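Local coordinates for possible sortase-like protein (Corynebacterium diphtheriae, PDB 5UUS), which probably acts as a membrane-anchored class E sortase, a cysteine transpeptidase that would cleave sorting signals and join surface proteins to the cell envelope, at residues A[42-47]-A[188-193]; A[85-90]-A[96-101]; A[159-164]-A[168-173]. One frame throughout, in Å; residues are numbered along the deposited sequence.

The three contacts sample one curled, mixed sheet of the sortase domain from its interior to its margin. Contact 1 lies about 3 Å from the centre of the chain, contact 2 about 9 Å and contact 3 about 12 Å; contacts 1 and 2 have centres about 9 Å apart, contacts 1 and 3 about 15 Å. Along the chain, contact 1 joins the early strand 40-45 to the late strand 188-193, and contacts 2 and 3 follow one another between these ends. Strands 83-88 and 188-193 run parallel as neighbours, with Ile189 O and Thr191 O probably accepting bonds from Phe85 N and Val87 N. These two strands lead toward the predicted catalytic His90 and Cys195.

Contact 1. Residues A[42-47]-A[188-193]; sequences ARMYIP and GIMTMT
Three methionines make this a purely apolar core contact, bridging the inside of a curled sheet between strands 40-45 and 188-193. The two strands are not hydrogen-bonded neighbours: their closest alpha carbons, Met44 CA and Met190 CA, stand 11.3 Å apart, and long flexible side chains span the distance. Met44 makes the close contacts from its strand. Its terminal methyl meets sulfur, with Met44 CE 3.8 Å from Met192 SD, while its own sulfur packs against the methyl of Met190, Met44 SD lying 4.2 Å from Met190 CE. Methyl and sulfur therefore exchange roles between the two pairs.

Chain shape explains how one residue serves two partners. Met190 is fully extended, all three torsions near 180°, and reaches straight inward with its methyl leading. Met44 and Met192 instead bend at the last torsion (chi3 -73° and -74°), which swings each methyl off the line of its chain; these two side chains meet at a slant. All three are buried, and the surroundings are equally apolar: Ile110 of strand 109-114 packs against both Met44 and Met190, Val112 adds to Met190, and Val87 and Val207 flank Met192. On strand 188-193 the alternate residues behave differently, Thr191 hydrogen-bonding to Asn84 and His208 and Thr193 to Tyr73. Here the three methionines help fill the hydrophobic interior of the curled sheet, the beta-barrel of the sortase fold.

Contact 2. Residues A[85-90]-A[96-101]; sequences FAVAGH and APFNDL
His90 O and Phe98 N form the polar link across this loop, a 3.0 Å hydrogen bond with an N-H...O angle of 150°. The donor approaches nearly in line with the carbonyl, at a C=O...N angle of 166°. Around the same oxygen the loop packs closely: Pro97 CD lies 3.2 Å from His90 O, and Ala96 CB 3.5 Å from it.

Deeper in, the Phe98 side chain leans on the end of strand 83-88. Its CG is anti to the carbonyl carbon (chi1 -73°), an orientation that carries the ring back along Gly89 and brings Phe98 CE2 to 3.4 Å from Gly89 N. The far end of the ring meets Val87 edge-on, with Val87 CG2 3.8 Å from Phe98 CZ and close to the ring plane. Gly89 itself has no side chain to come between its backbone and the ring.

In the next shell, Met192 packs on Phe98, Phe55 on Pro97, and Thr194 OG1 hydrogen-bonds to Gly89 O. The His90 side chain leads away and touches Leu66. The bond to His90 O thus ties loop 96-101 to the predicted catalytic histidine; with Cys195 just past parallel strand 188-193, this matches the sortase layout of histidine and cysteine following adjacent strands.

Contact 3. Residues A[159-164]-A[168-173]; sequences GRFITT and VSTISA
The apolar part of this contact centres on one methyl group. Thr170 CG2 meets the rim of the Phe161 ring, 3.8 Å from Phe161 CZ and 4.1 Å from Phe161 CE2, and lies near the ring plane, so the methyl abuts the edge of the aromatic group. The same carbon is 4.3 Å from Thr163 CG2, and the two threonine methyls complete a small apolar cluster together with Phe161. The first torsion of Phe161 (chi1 61°) sets CG between the backbone N and the carbonyl carbon, and from there the end of the ring comes nearer to residues 168-173 than its starting direction would suggest. Ile206 backs both Phe161 and Thr163, while Glu176 touches Phe161 and Thr170.

Polar interactions hold the two threonines from the connecting turn. Asp167 serves both: its side chain accepts from Thr163 OG1, and its backbone oxygen is hydrogen-bonded to Thr170 OG1. At Thr170 the hydroxyl lies between the backbone N and the carbonyl carbon (chi1 54°), while the methyl is left on the side that meets the ring.

Backbone bonds shape residues 168-173. Ile171 N donates to Val168 O at 3.2 Å and Ser172 N to Ser169 O at 3.1 Å, tightening 168-171 into a 3-10 turn.

Strand 160-163 pairs antiparallel with strand 204-216 through backbone hydrogen bonds of Phe161 with Ile206 and Thr163 with Arg204. The 3-10 turn packs beside it on the way to strand 188-193, and Ser172 O is tied to Asn84 of strand 83-88.

Contact 1. Residues A[42-47]-A[188-193]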
ATOM      1  N   ALA A  42       5.284  11.205  -0.010  1.00 41.57           N
ATOM      2  CA  ALA A  42       5.764   9.925   0.503  1.00 39.77           C
ATOM      3  C   ALA A  42       6.634   9.212  -0.508  1.00 44.52           C
ATOM      4  O   ALA A  42       6.719   9.614  -1.669  1.00 46.11           O
ATOM      5  CB  ALA A  42       4.598   9.028   0.913  1.00 37.80           C
ATOM      6  N   ARG A  43       7.297   8.164  -0.042  1.00 40.86           N
ATOM      7  CA  ARG A  43       8.160   7.374  -0.887  1.00 47.51           C
ATOM      8  C   ARG A  43       7.908   5.903  -0.605  1.00 49.09           C
ATOM      9  O   ARG A  43       7.768   5.513   0.552  1.00 46.47           O
ATOM     10  CB  ARG A  43       9.613   7.728  -0.640  1.00 47.54           C
ATOM     11  CG  ARG A  43      10.567   6.993  -1.526  1.00 58.02           C
ATOM     12  CD  ARG A  43      11.979   7.489  -1.295  1.00 66.11           C
ATOM     13  NE  ARG A  43      12.136   8.901  -1.622  1.00 69.48           N
ATOM     14  CZ  ARG A  43      12.875   9.747  -0.913  1.00 83.64           C
ATOM     15  NH1 ARG A  43      13.502   9.326   0.181  1.00 85.51           N
ATOM     16  NH2 ARG A  43      12.974  11.018  -1.286  1.00 89.06           N
ATOM     17  N   MET A  44       7.851   5.082  -1.654  1.00 41.04           N
ATOM     18  CA  MET A  44       7.649   3.645  -1.431  1.00 41.41           C
ATOM     19  C   MET A  44       8.791   2.802  -1.976  1.00 42.04           C
ATOM     20  O   MET A  44       9.384   3.128  -3.003  1.00 44.71           O
ATOM     21  CB  MET A  44       6.313   3.158  -2.031  1.00 40.88           C
ATOM     22  CG  MET A  44       6.165   3.308  -3.548  1.00 40.82           C
ATOM     23  SD  MET A  44       4.593   2.568  -4.128  1.00 49.84           S
ATOM     24  CE  MET A  44       4.929   0.820  -3.978  1.00 49.46           C
ATOM     25  N   TYR A  45       9.086   1.726  -1.252  1.00 43.77           N
ATOM     26  CA  TYR A  45      10.114   0.769  -1.611  1.00 43.30           C
ATOM     27  C   TYR A  45       9.522  -0.651  -1.626  1.00 42.14           C
ATOM     28  O   TYR A  45       8.722  -1.014  -0.759  1.00 39.87           O
ATOM     29  CB  TYR A  45      11.280   0.787  -0.620  1.00 44.37           C
ATOM     30  CG  TYR A  45      11.833   2.129  -0.227  1.00 46.67           C
ATOM     31  CD1 TYR A  45      11.132   2.972   0.630  1.00 48.56           C
ATOM     32  CD2 TYR A  45      13.097   2.514  -0.637  1.00 47.09           C
ATOM     33  CE1 TYR A  45      11.673   4.199   1.025  1.00 47.96           C
ATOM     34  CE2 TYR A  45      13.641   3.739  -0.252  1.00 49.75           C
ATOM     35  CZ  TYR A  45      12.919   4.571   0.580  1.00 52.32           C
ATOM     36  OH  TYR A  45      13.456   5.777   0.971  1.00 56.08           O
ATOM     37  N   ILE A  46       9.963  -1.459  -2.581  1.00 46.72           N
ATOM     38  CA  ILE A  46       9.618  -2.878  -2.601  1.00 45.91           C
ATOM     39  C   ILE A  46      10.921  -3.665  -2.689  1.00 48.13           C
ATOM     40  O   ILE A  46      11.441  -3.858  -3.789  1.00 50.48           O
ATOM     41  CB  ILE A  46       8.698  -3.221  -3.781  1.00 40.55           C
ATOM     42  CG1 ILE A  46       7.452  -2.322  -3.745  1.00 43.49           C
ATOM     43  CG2 ILE A  46       8.344  -4.712  -3.757  1.00 45.39           C
ATOM     44  CD1 ILE A  46       6.369  -2.684  -4.772  1.00 44.31           C
ATOM     45  N   PRO A  47      11.464  -4.096  -1.531  1.00 45.32           N
ATOM     46  CA  PRO A  47      12.804  -4.699  -1.441  1.00 49.86           C
ATOM     47  C   PRO A  47      12.929  -5.946  -2.326  1.00 52.75           C
ATOM     48  O   PRO A  47      13.992  -6.211  -2.873  1.00 59.23           O
ATOM     49  CB  PRO A  47      12.935  -5.044   0.047  1.00 49.79           C
ATOM     50  CG  PRO A  47      12.001  -4.069   0.733  1.00 53.38           C
ATOM     51  CD  PRO A  47      10.839  -3.931  -0.205  1.00 49.50           C
ATOM     52  N   GLY A 188      -4.769  -1.685   9.012  1.00 39.19           N
ATOM     53  CA  GLY A 188      -4.309  -0.817   7.964  1.00 38.83           C
ATOM     54  C   GLY A 188      -4.129  -1.650   6.698  1.00 36.95           C
ATOM     55  O   GLY A 188      -3.436  -2.680   6.689  1.00 36.84           O
ATOM     56  N   ILE A 189      -4.753  -1.190   5.622  1.00 36.18           N
ATOM     57  CA  ILE A 189      -4.543  -1.791   4.323  1.00 36.02           C
ATOM     58  C   ILE A 189      -3.835  -0.822   3.391  1.00 36.73           C
ATOM     59  O   ILE A 189      -4.086   0.381   3.443  1.00 38.85           O
ATOM     60  CB  ILE A 189      -5.882  -2.214   3.706  1.00 33.51           C
ATOM     61  CG1 ILE A 189      -6.470  -3.344   4.549  1.00 37.17           C
ATOM     62  CG2 ILE A 189      -5.682  -2.701   2.233  1.00 36.41           C
ATOM     63  CD1 ILE A 189      -5.782  -4.676   4.326  1.00 39.75           C
ATOM     64  N   MET A 190      -2.938  -1.340   2.547  1.00 35.83           N
ATOM     65  CA  MET A 190      -2.443  -0.547   1.432  1.00 37.26           C
ATOM     66  C   MET A 190      -2.903  -1.208   0.112  1.00 44.11           C
ATOM     67  O   MET A 190      -2.799  -2.431  -0.062  1.00 41.38           O
ATOM     68  CB  MET A 190      -0.920  -0.414   1.462  1.00 37.90           C
ATOM     69  CG  MET A 190      -0.361   0.356   0.242  1.00 43.93           C
ATOM     70  SD  MET A 190       1.435   0.539   0.278  1.00 40.07           S
ATOM     71  CE  MET A 190       1.705   1.428  -1.274  1.00 35.86           C
ATOM     72  N   THR A 191      -3.417  -0.393  -0.798  1.00 35.83           N
ATOM     73  CA  THR A 191      -3.894  -0.905  -2.082  1.00 40.31           C
ATOM     74  C   THR A 191      -3.116  -0.267  -3.231  1.00 42.37           C
ATOM     75  O   THR A 191      -2.949   0.947  -3.265  1.00 38.60           O
ATOM     76  CB  THR A 191      -5.410  -0.637  -2.257  1.00 37.92           C
ATOM     77  OG1 THR A 191      -6.127  -1.277  -1.184  1.00 36.69           O
ATOM     78  CG2 THR A 191      -5.914  -1.135  -3.630  1.00 36.22           C
ATOM     79  N   MET A 192      -2.648  -1.093  -4.165  1.00 40.24           N
ATOM     80  CA  MET A 192      -2.053  -0.614  -5.409  1.00 36.71           C
ATOM     81  C   MET A 192      -2.917  -1.019  -6.603  1.00 37.01           C
ATOM     82  O   MET A 192      -3.297  -2.186  -6.710  1.00 36.00           O
ATOM     83  CB  MET A 192      -0.627  -1.164  -5.563  1.00 37.71           C
ATOM     84  CG  MET A 192       0.322  -0.676  -4.455  1.00 37.94           C
ATOM     85  SD  MET A 192       1.912  -1.517  -4.390  1.00 43.66           S
ATOM     86  CE  MET A 192       1.407  -3.087  -3.691  1.00 48.61           C
ATOM     87  N   THR A 193      -3.232  -0.057  -7.474  1.00 39.10           N
ATOM     88  CA  THR A 193      -4.034  -0.316  -8.674  1.00 40.66           C
ATOM     89  C   THR A 193      -3.237   0.056  -9.934  1.00 42.22           C
ATOM     90  O   THR A 193      -2.489   1.044  -9.946  1.00 38.32           O
ATOM     91  CB  THR A 193      -5.370   0.479  -8.647  1.00 43.57           C
ATOM     92  OG1 THR A 193      -5.137   1.845  -9.021  1.00 36.74           O
ATOM     93  CG2 THR A 193      -6.037   0.425  -7.221  1.00 34.50           C
TER

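Contact 2. Residues A[85-90]-A[96-101]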
ATOM      1  N   PHE A  85      -5.065   2.715   2.511  1.00 34.59           N
ATOM      2  CA  PHE A  85      -4.196   3.693   1.863  1.00 35.75           C
ATOM      3  C   PHE A  85      -4.010   3.223   0.398  1.00 34.32           C
ATOM      4  O   PHE A  85      -3.296   2.261   0.157  1.00 34.67           O
ATOM      5  CB  PHE A  85      -2.870   3.797   2.624  1.00 34.02           C
ATOM      6  CG  PHE A  85      -1.750   4.413   1.831  1.00 39.07           C
ATOM      7  CD1 PHE A  85      -1.849   5.716   1.355  1.00 40.28           C
ATOM      8  CD2 PHE A  85      -0.580   3.691   1.573  1.00 33.46           C
ATOM      9  CE1 PHE A  85      -0.815   6.287   0.594  1.00 42.38           C
ATOM     10  CE2 PHE A  85       0.462   4.263   0.821  1.00 35.53           C
ATOM     11  CZ  PHE A  85       0.331   5.563   0.325  1.00 37.57           C
ATOM     12  N   ALA A  86      -4.674   3.886  -0.556  1.00 35.31           N
ATOM     13  CA  ALA A  86      -4.723   3.428  -1.952  1.00 38.75           C
ATOM     14  C   ALA A  86      -3.942   4.327  -2.913  1.00 39.84           C
ATOM     15  O   ALA A  86      -4.014   5.558  -2.831  1.00 35.72           O
ATOM     16  CB  ALA A  86      -6.182   3.318  -2.426  1.00 37.90           C
ATOM     17  N   VAL A  87      -3.196   3.699  -3.821  1.00 35.87           N
ATOM     18  CA  VAL A  87      -2.456   4.421  -4.841  1.00 33.26           C
ATOM     19  C   VAL A  87      -2.640   3.750  -6.204  1.00 36.29           C
ATOM     20  O   VAL A  87      -2.849   2.528  -6.295  1.00 41.06           O
ATOM     21  CB  VAL A  87      -0.937   4.510  -4.522  1.00 45.24           C
ATOM     22  CG1 VAL A  87      -0.690   5.267  -3.208  1.00 45.71           C
ATOM     23  CG2 VAL A  87      -0.314   3.126  -4.475  1.00 42.68           C
ATOM     24  N   ALA A  88      -2.562   4.567  -7.246  1.00 34.62           N
ATOM     25  CA  ALA A  88      -2.606   4.127  -8.634  1.00 38.32           C
ATOM     26  C   ALA A  88      -1.222   4.339  -9.224  1.00 42.85           C
ATOM     27  O   ALA A  88      -0.501   5.226  -8.792  1.00 39.35           O
ATOM     28  CB  ALA A  88      -3.658   4.922  -9.433  1.00 40.91           C
ATOM     29  N   GLY A  89      -0.866   3.568 -10.241  1.00 38.66           N
ATOM     30  CA  GLY A  89       0.389   3.794 -10.924  1.00 41.31           C
ATOM     31  C   GLY A  89       0.361   3.141 -12.295  1.00 47.05           C
ATOM     32  O   GLY A  89      -0.392   2.185 -12.534  1.00 48.03           O
ATOM     33  N   HIS A  90       1.177   3.667 -13.196  1.00 42.75           N
ATOM     34  CA  HIS A  90       1.279   3.129 -14.546  1.00 45.68           C
ATOM     35  C   HIS A  90       2.007   1.807 -14.554  1.00 50.41           C
ATOM     36  O   HIS A  90       2.795   1.489 -13.640  1.00 44.26           O
ATOM     37  CB  HIS A  90       1.965   4.127 -15.469  1.00 49.48           C
ATOM     38  CG  HIS A  90       1.082   5.274 -15.835  1.00 59.92           C
ATOM     39  ND1 HIS A  90       1.531   6.576 -15.898  1.00 63.24           N
ATOM     40  CD2 HIS A  90      -0.238   5.314 -16.132  1.00 64.18           C
ATOM     41  CE1 HIS A  90       0.527   7.368 -16.235  1.00 62.85           C
ATOM     42  NE2 HIS A  90      -0.559   6.628 -16.373  1.00 62.19           N
ATOM     43  N   ALA A  96       7.853   2.818 -15.412  1.00 71.16           N
ATOM     44  CA  ALA A  96       6.528   2.651 -14.811  1.00 61.67           C
ATOM     45  C   ALA A  96       6.704   1.884 -13.519  1.00 56.60           C
ATOM     46  O   ALA A  96       7.440   0.907 -13.496  1.00 62.49           O
ATOM     47  CB  ALA A  96       5.576   1.919 -15.746  1.00 58.92           C
ATOM     48  N   PRO A  97       6.027   2.314 -12.439  1.00 54.30           N
ATOM     49  CA  PRO A  97       6.296   1.671 -11.151  1.00 47.63           C
ATOM     50  C   PRO A  97       5.638   0.313 -11.004  1.00 47.87           C
ATOM     51  O   PRO A  97       6.148  -0.475 -10.215  1.00 47.19           O
ATOM     52  CB  PRO A  97       5.687   2.659 -10.132  1.00 47.43           C
ATOM     53  CG  PRO A  97       4.504   3.221 -10.873  1.00 46.31           C
ATOM     54  CD  PRO A  97       5.013   3.380 -12.313  1.00 51.01           C
ATOM     55  N   PHE A  98       4.524   0.053 -11.694  1.00 45.35           N
ATOM     56  CA  PHE A  98       3.691  -1.098 -11.306  1.00 44.97           C
ATOM     57  C   PHE A  98       3.618  -2.177 -12.388  1.00 46.83           C
ATOM     58  O   PHE A  98       2.637  -2.897 -12.466  1.00 51.34           O
ATOM     59  CB  PHE A  98       2.255  -0.650 -10.946  1.00 41.32           C
ATOM     60  CG  PHE A  98       2.131   0.086  -9.620  1.00 43.50           C
ATOM     61  CD1 PHE A  98       3.146   0.040  -8.667  1.00 40.62           C
ATOM     62  CD2 PHE A  98       0.967   0.790  -9.316  1.00 42.47           C
ATOM     63  CE1 PHE A  98       3.010   0.739  -7.434  1.00 41.04           C
ATOM     64  CE2 PHE A  98       0.815   1.467  -8.099  1.00 40.06           C
ATOM     65  CZ  PHE A  98       1.832   1.451  -7.161  1.00 40.89           C
ATOM     66  N   ASN A  99       4.645  -2.284 -13.225  1.00 44.14           N
ATOM     67  CA  ASN A  99       4.633  -3.308 -14.273  1.00 49.98           C
ATOM     68  C   ASN A  99       4.740  -4.729 -13.699  1.00 54.90           C
ATOM     69  O   ASN A  99       4.232  -5.677 -14.294  1.00 53.08           O
ATOM     70  CB  ASN A  99       5.765  -3.062 -15.275  1.00 52.05           C
ATOM     71  CG  ASN A  99       5.781  -4.080 -16.415  1.00 65.85           C
ATOM     72  OD1 ASN A  99       4.727  -4.467 -16.973  1.00 63.50           O
ATOM     73  ND2 ASN A  99       6.982  -4.537 -16.751  1.00 69.74           N
ATOM     74  N   ASP A 100       5.372  -4.874 -12.532  1.00 51.22           N
ATOM     75  CA  ASP A 100       5.689  -6.203 -12.000  1.00 52.94           C
ATOM     76  C   ASP A 100       4.937  -6.612 -10.727  1.00 49.83           C
ATOM     77  O   ASP A 100       5.366  -7.523 -10.017  1.00 48.06           O
ATOM     78  CB  ASP A 100       7.192  -6.303 -11.742  1.00 61.58           C
ATOM     79  CG  ASP A 100       8.002  -6.418 -13.037  1.00 73.17           C
ATOM     80  OD1 ASP A 100       7.639  -7.241 -13.906  1.00 70.72           O
ATOM     81  OD2 ASP A 100       8.996  -5.674 -13.193  1.00 80.23           O
ATOM     82  N   LEU A 101       3.802  -5.979 -10.459  1.00 43.29           N
ATOM     83  CA  LEU A 101       3.007  -6.307  -9.260  1.00 42.62           C
ATOM     84  C   LEU A 101       2.526  -7.775  -9.239  1.00 47.35           C
ATOM     85  O   LEU A 101       2.243  -8.331  -8.178  1.00 42.96           O
ATOM     86  CB  LEU A 101       1.797  -5.381  -9.159  1.00 44.04           C
ATOM     87  CG  LEU A 101       2.050  -3.906  -8.841  1.00 48.09           C
ATOM     88  CD1 LEU A 101       0.739  -3.249  -8.472  1.00 43.07           C
ATOM     89  CD2 LEU A 101       3.050  -3.747  -7.715  1.00 46.32           C
TER

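Contact 3. Residues A[159-164]-A[168-173]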
ATOM      1  N   GLY A 159      -5.217 -10.900  -1.875  1.00 36.50           N
ATOM      2  CA  GLY A 159      -4.025 -10.066  -2.014  1.00 34.97           C
ATOM      3  C   GLY A 159      -3.774  -9.543  -3.427  1.00 39.49           C
ATOM      4  O   GLY A 159      -3.112  -8.530  -3.588  1.00 36.78           O
ATOM      5  N   ARG A 160      -4.266 -10.245  -4.456  1.00 37.31           N
ATOM      6  CA  ARG A 160      -4.151  -9.750  -5.834  1.00 34.36           C
ATOM      7  C   ARG A 160      -5.270 -10.315  -6.707  1.00 39.82           C
ATOM      8  O   ARG A 160      -5.605 -11.494  -6.614  1.00 38.79           O
ATOM      9  CB  ARG A 160      -2.785 -10.095  -6.446  1.00 36.11           C
ATOM     10  CG  ARG A 160      -2.558  -9.531  -7.888  1.00 40.80           C
ATOM     11  CD  ARG A 160      -1.120  -9.774  -8.387  1.00 46.28           C
ATOM     12  NE  ARG A 160      -0.750 -11.174  -8.195  1.00 41.36           N
ATOM     13  CZ  ARG A 160       0.347 -11.587  -7.564  1.00 48.07           C
ATOM     14  NH1 ARG A 160       1.216 -10.694  -7.116  1.00 42.17           N
ATOM     15  NH2 ARG A 160       0.580 -12.890  -7.393  1.00 45.28           N
ATOM     16  N   PHE A 161      -5.860  -9.469  -7.534  1.00 39.75           N
ATOM     17  CA  PHE A 161      -6.911  -9.921  -8.453  1.00 41.93           C
ATOM     18  C   PHE A 161      -7.093  -8.907  -9.565  1.00 39.19           C
ATOM     19  O   PHE A 161      -6.534  -7.800  -9.511  1.00 38.43           O
ATOM     20  CB  PHE A 161      -8.248 -10.177  -7.719  1.00 39.45           C
ATOM     21  CG  PHE A 161      -8.838  -8.960  -7.034  1.00 43.00           C
ATOM     22  CD1 PHE A 161      -8.410  -8.577  -5.761  1.00 38.63           C
ATOM     23  CD2 PHE A 161      -9.850  -8.225  -7.637  1.00 39.65           C
ATOM     24  CE1 PHE A 161      -8.955  -7.457  -5.123  1.00 36.50           C
ATOM     25  CE2 PHE A 161     -10.393  -7.095  -7.011  1.00 38.34           C
ATOM     26  CZ  PHE A 161      -9.960  -6.725  -5.720  1.00 35.69           C
ATOM     27  N   ILE A 162      -7.854  -9.314 -10.579  1.00 39.51           N
ATOM     28  CA  ILE A 162      -8.145  -8.481 -11.734  1.00 39.31           C
ATOM     29  C   ILE A 162      -9.600  -8.050 -11.674  1.00 37.24           C
ATOM     30  O   ILE A 162     -10.463  -8.828 -11.267  1.00 38.77           O
ATOM     31  CB  ILE A 162      -7.884  -9.235 -13.068  1.00 36.13           C
ATOM     32  CG1 ILE A 162      -6.437  -9.706 -13.125  1.00 43.61           C
ATOM     33  CG2 ILE A 162      -8.224  -8.334 -14.278  1.00 37.03           C
ATOM     34  CD1 ILE A 162      -5.405  -8.580 -13.076  1.00 40.88           C
ATOM     35  N   THR A 163      -9.873  -6.802 -12.041  1.00 37.77           N
ATOM     36  CA  THR A 163     -11.237  -6.295 -11.944  1.00 38.62           C
ATOM     37  C   THR A 163     -11.495  -5.270 -13.049  1.00 38.21           C
ATOM     38  O   THR A 163     -10.635  -5.054 -13.903  1.00 42.84           O
ATOM     39  CB  THR A 163     -11.527  -5.691 -10.544  1.00 39.39           C
ATOM     40  OG1 THR A 163     -12.937  -5.421 -10.432  1.00 36.45           O
ATOM     41  CG2 THR A 163     -10.716  -4.360 -10.297  1.00 36.08           C
ATOM     42  N   THR A 164     -12.685  -4.674 -13.046  1.00 36.31           N
ATOM     43  CA  THR A 164     -13.084  -3.703 -14.066  1.00 39.42           C
ATOM     44  C   THR A 164     -12.843  -2.292 -13.515  1.00 41.64           C
ATOM     45  O   THR A 164     -12.791  -2.120 -12.281  1.00 41.12           O
ATOM     46  CB  THR A 164     -14.574  -3.868 -14.454  1.00 41.20           C
ATOM     47  OG1 THR A 164     -15.371  -3.725 -13.275  1.00 44.08           O
ATOM     48  CG2 THR A 164     -14.839  -5.253 -15.058  1.00 43.17           C
ATOM     49  N   VAL A 168     -15.041   0.621  -7.640  1.00 41.23           N
ATOM     50  CA  VAL A 168     -14.568   1.663  -6.728  1.00 42.32           C
ATOM     51  C   VAL A 168     -14.374   1.168  -5.284  1.00 38.94           C
ATOM     52  O   VAL A 168     -13.599   1.758  -4.537  1.00 38.11           O
ATOM     53  CB  VAL A 168     -15.527   2.878  -6.715  1.00 48.05           C
ATOM     54  CG1 VAL A 168     -15.720   3.415  -8.134  1.00 54.32           C
ATOM     55  CG2 VAL A 168     -16.864   2.506  -6.109  1.00 49.93           C
ATOM     56  N   SER A 169     -15.015   0.056  -4.910  1.00 41.89           N
ATOM     57  CA  SER A 169     -14.902  -0.422  -3.527  1.00 38.21           C
ATOM     58  C   SER A 169     -13.541  -1.056  -3.260  1.00 36.83           C
ATOM     59  O   SER A 169     -13.215  -1.343  -2.117  1.00 38.85           O
ATOM     60  CB  SER A 169     -16.019  -1.423  -3.178  1.00 41.41           C
ATOM     61  OG  SER A 169     -15.946  -2.595  -3.969  1.00 41.64           O
ATOM     62  N   THR A 170     -12.742  -1.291  -4.299  1.00 34.91           N
ATOM     63  CA  THR A 170     -11.365  -1.734  -4.071  1.00 35.34           C
ATOM     64  C   THR A 170     -10.549  -0.759  -3.220  1.00 33.19           C
ATOM     65  O   THR A 170      -9.586  -1.175  -2.579  1.00 34.61           O
ATOM     66  CB  THR A 170     -10.586  -1.960  -5.383  1.00 32.92           C
ATOM     67  OG1 THR A 170     -10.647  -0.790  -6.199  1.00 39.58           O
ATOM     68  CG2 THR A 170     -11.190  -3.184  -6.163  1.00 35.04           C
ATOM     69  N   ILE A 171     -10.918   0.521  -3.232  1.00 40.32           N
ATOM     70  CA  ILE A 171     -10.184   1.526  -2.442  1.00 39.76           C
ATOM     71  C   ILE A 171     -10.965   1.975  -1.182  1.00 42.39           C
ATOM     72  O   ILE A 171     -10.531   2.893  -0.479  1.00 37.19           O
ATOM     73  CB  ILE A 171      -9.818   2.782  -3.305  1.00 32.09           C
ATOM     74  CG1 ILE A 171     -11.059   3.576  -3.694  1.00 43.73           C
ATOM     75  CG2 ILE A 171      -9.068   2.386  -4.598  1.00 33.59           C
ATOM     76  CD1 ILE A 171     -10.738   4.877  -4.441  1.00 46.18           C
ATOM     77  N   SER A 172     -12.079   1.304  -0.876  1.00 40.93           N
ATOM     78  CA  SER A 172     -12.841   1.573   0.357  1.00 42.99           C
ATOM     79  C   SER A 172     -12.068   1.198   1.608  1.00 40.77           C
ATOM     80  O   SER A 172     -11.223   0.297   1.564  1.00 34.49           O
ATOM     81  CB  SER A 172     -14.167   0.815   0.350  1.00 45.71           C
ATOM     82  OG  SER A 172     -15.053   1.414  -0.573  1.00 48.08           O
ATOM     83  N   ALA A 173     -12.370   1.882   2.717  1.00 42.10           N
ATOM     84  CA  ALA A 173     -11.626   1.717   3.979  1.00 38.73           C
ATOM     85  C   ALA A 173     -11.490   0.238   4.344  1.00 39.05           C
ATOM     86  O   ALA A 173     -10.430  -0.232   4.716  1.00 41.55           O
ATOM     87  CB  ALA A 173     -12.320   2.482   5.091  1.00 37.45           C
TER